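PDB 3ZZO: protein Diedel from Drosophila melanogaster, which acts as a secreted immune cytokine that promotes survival of Sindbis virus infection by suppressing the immune deficiency pathway. Local coordinates for residues S5-E10 with V33-D38. Sequence-based numbering, arbitrary orientation. Where two conformers were deposited one is given.
Sequences SRELVE and VTICAD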
loop_
_atom_site.group_PDB
_atom_site.type_symbol
_atom_site.label_atom_id
_atom_site.label_comp_id
_atom_site.label_asym_id
_atom_site.label_seq_id
_atom_site.Cartn_x
_atom_site.Cartn_y
_atom_site.Cartn_z
ATOM N N SER A 5 5.398 1.957 8.968
ATOM C CA SER A 5 5.683 2.432 7.621
ATOM C C SER A 5 4.582 1.986 6.661
ATOM O O SER A 5 4.084 0.862 6.768
ATOM C CB SER A 5 7.039 1.920 7.116
ATOM O OG SER A 5 8.077 2.484 7.881
ATOM N N ARG A 6 4.218 2.889 5.752
ATOM C CA ARG A 6 3.280 2.591 4.674
ATOM C C ARG A 6 3.579 3.504 3.509
ATOM O O ARG A 6 4.435 4.405 3.636
ATOM C CB ARG A 6 1.851 2.651 5.135
ATOM C CG ARG A 6 1.359 3.972 5.631
ATOM C CD ARG A 6 0.148 3.897 6.588
ATOM N NE ARG A 6 -0.253 5.170 7.070
ATOM C CZ ARG A 6 -1.504 5.446 7.376
ATOM N NH1 ARG A 6 -2.515 4.544 7.208
ATOM N NH2 ARG A 6 -1.790 6.661 7.793
ATOM N N GLU A 7 2.971 3.290 2.366
ATOM C CA GLU A 7 3.134 4.183 1.223
ATOM C C GLU A 7 1.790 4.609 0.709
ATOM O O GLU A 7 0.858 3.818 0.596
ATOM C CB GLU A 7 3.921 3.548 0.067
ATOM C CG GLU A 7 5.401 3.451 0.298
ATOM C CD GLU A 7 6.134 2.858 -0.868
ATOM O OE1 GLU A 7 5.546 2.197 -1.727
ATOM O OE2 GLU A 7 7.394 3.051 -0.886
ATOM N N LEU A 8 1.711 5.872 0.341
ATOM C CA LEU A 8 0.584 6.447 -0.396
ATOM C C LEU A 8 0.933 6.432 -1.862
ATOM O O LEU A 8 1.930 7.055 -2.261
ATOM C CB LEU A 8 0.388 7.929 0.028
ATOM C CG LEU A 8 0.228 8.278 1.539
ATOM C CD1 LEU A 8 0.489 9.755 1.792
ATOM C CD2 LEU A 8 -1.125 7.832 2.046
ATOM N N VAL A 9 0.181 5.731 -2.683
ATOM C CA VAL A 9 0.465 5.571 -4.082
ATOM C C VAL A 9 -0.662 6.129 -4.923
ATOM O O VAL A 9 -1.831 5.785 -4.713
ATOM C CB VAL A 9 0.674 4.092 -4.436
ATOM C CG1 VAL A 9 1.026 3.904 -5.918
ATOM C CG2 VAL A 9 1.737 3.453 -3.547
ATOM N N GLU A 10 -0.329 7.017 -5.861
ATOM C CA GLU A 10 -1.279 7.495 -6.861
ATOM C C GLU A 10 -0.879 6.889 -8.189
ATOM O O GLU A 10 0.301 6.836 -8.530
ATOM C CB GLU A 10 -1.258 9.027 -6.975
ATOM C CG GLU A 10 -1.722 9.715 -5.741
ATOM C CD GLU A 10 -1.792 11.239 -5.934
ATOM O OE1 GLU A 10 -1.677 11.774 -7.073
ATOM O OE2 GLU A 10 -1.889 11.939 -4.890
ATOM N N VAL A 33 -4.159 4.721 -3.211
ATOM C CA VAL A 33 -4.189 3.604 -2.283
ATOM C C VAL A 33 -3.066 3.791 -1.253
ATOM O O VAL A 33 -2.015 4.359 -1.555
ATOM C CB VAL A 33 -4.028 2.263 -3.053
ATOM C CG1 VAL A 33 -2.641 2.122 -3.712
ATOM C CG2 VAL A 33 -4.347 1.047 -2.160
ATOM N N THR A 34 -3.278 3.254 -0.052
ATOM C CA THR A 34 -2.262 3.200 0.986
ATOM C C THR A 34 -1.906 1.733 1.136
ATOM O O THR A 34 -2.787 0.928 1.435
ATOM C CB THR A 34 -2.776 3.772 2.303
ATOM O OG1 THR A 34 -3.165 5.126 2.088
ATOM C CG2 THR A 34 -1.730 3.752 3.362
ATOM N N ILE A 35 -0.624 1.394 0.951
ATOM C CA ILE A 35 -0.163 0.013 0.958
ATOM C C ILE A 35 0.844 -0.237 2.053
ATOM O O ILE A 35 1.519 0.652 2.554
ATOM C CB ILE A 35 0.466 -0.361 -0.416
ATOM C CG1 ILE A 35 1.706 0.482 -0.733
ATOM C CG2 ILE A 35 -0.572 -0.317 -1.514
ATOM C CD1 ILE A 35 2.544 -0.025 -1.894
ATOM N N CYS A 36 0.962 -1.524 2.387
ATOM C CA CYS A 36 2.051 -2.053 3.174
ATOM C C CYS A 36 3.146 -2.599 2.254
ATOM O O CYS A 36 3.036 -2.509 1.019
ATOM C CB CYS A 36 1.531 -3.134 4.136
ATOM S SG CYS A 36 0.241 -2.551 5.272
ATOM N N ALA A 37 4.196 -3.157 2.842
ATOM C CA ALA A 37 5.345 -3.612 2.040
ATOM C C ALA A 37 5.033 -4.725 1.068
ATOM O O ALA A 37 5.760 -4.888 0.096
ATOM C CB ALA A 37 6.500 -4.029 2.961
ATOM N N ASP A 38 3.966 -5.466 1.321
ATOM C CA ASP A 38 3.515 -6.513 0.417
ATOM C C ASP A 38 2.802 -5.997 -0.815
ATOM O O ASP A 38 2.362 -6.786 -1.656
ATOM C CB ASP A 38 2.664 -7.544 1.166
ATOM C CG ASP A 38 1.348 -7.004 1.692
ATOM O OD1 ASP A 38 1.129 -5.763 1.746
ATOM O OD2 ASP A 38 0.520 -7.877 2.101
#
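The guanidinium of Arg6 and the carboxylate of Glu7 are the flat groups that meet the partner strand, and they leave opposite faces of an antiparallel sheet, the sheet of Diedel's ferredoxin-like subdomain SD1. CG2 of Thr34 meets the Arg6 chain obliquely, 3.7 Å from CD, while Gln42 takes a hydrogen bond from NH1. Arginine suits this partly exposed face: its chain, extended from CG to NE, lays CG and CD against the methyl, and its charge ends on a polar partner. On the other face, Glu7 and Ile35 run side by side, with OE1 3.7 Å from CD1 of Ile35. Glu7 is buried, and a weak hydrogen bond from the backbone N of Ser69, at the start of helix 69-75, gives OE1 a polar partner.

Val9, Val33 and Ile35, all buried, share this face; beta-branched residues favour the extended backbone, and Phe72 of the same helix packs on Val33 and Ile35. CG1 of Ile35 sits in the crowded position between its N and carbonyl carbon (chi1 63°), and the chain crosses that of Val9 obliquely, CD1 3.9 Å from CG2.

Glu7 with Ile35 and Val9 with Val33 are hydrogen-bonded pairs, joining strand 6-13 to strand 31-35; the bond from Val9 N to Val33 O is 2.8 Å long and nearly straight at 175°. Leu8 and Thr34 form the non-hydrogen-bonded pair between them. Threonine suits this partly exposed face, offering Arg6 a methyl and Leu8 a hydroxyl edge. With CG anti to its carbonyl carbon (chi1 -54°), Leu8 runs alongside Thr34 and brings CD2 within 3.4 Å of Thr34 OG1.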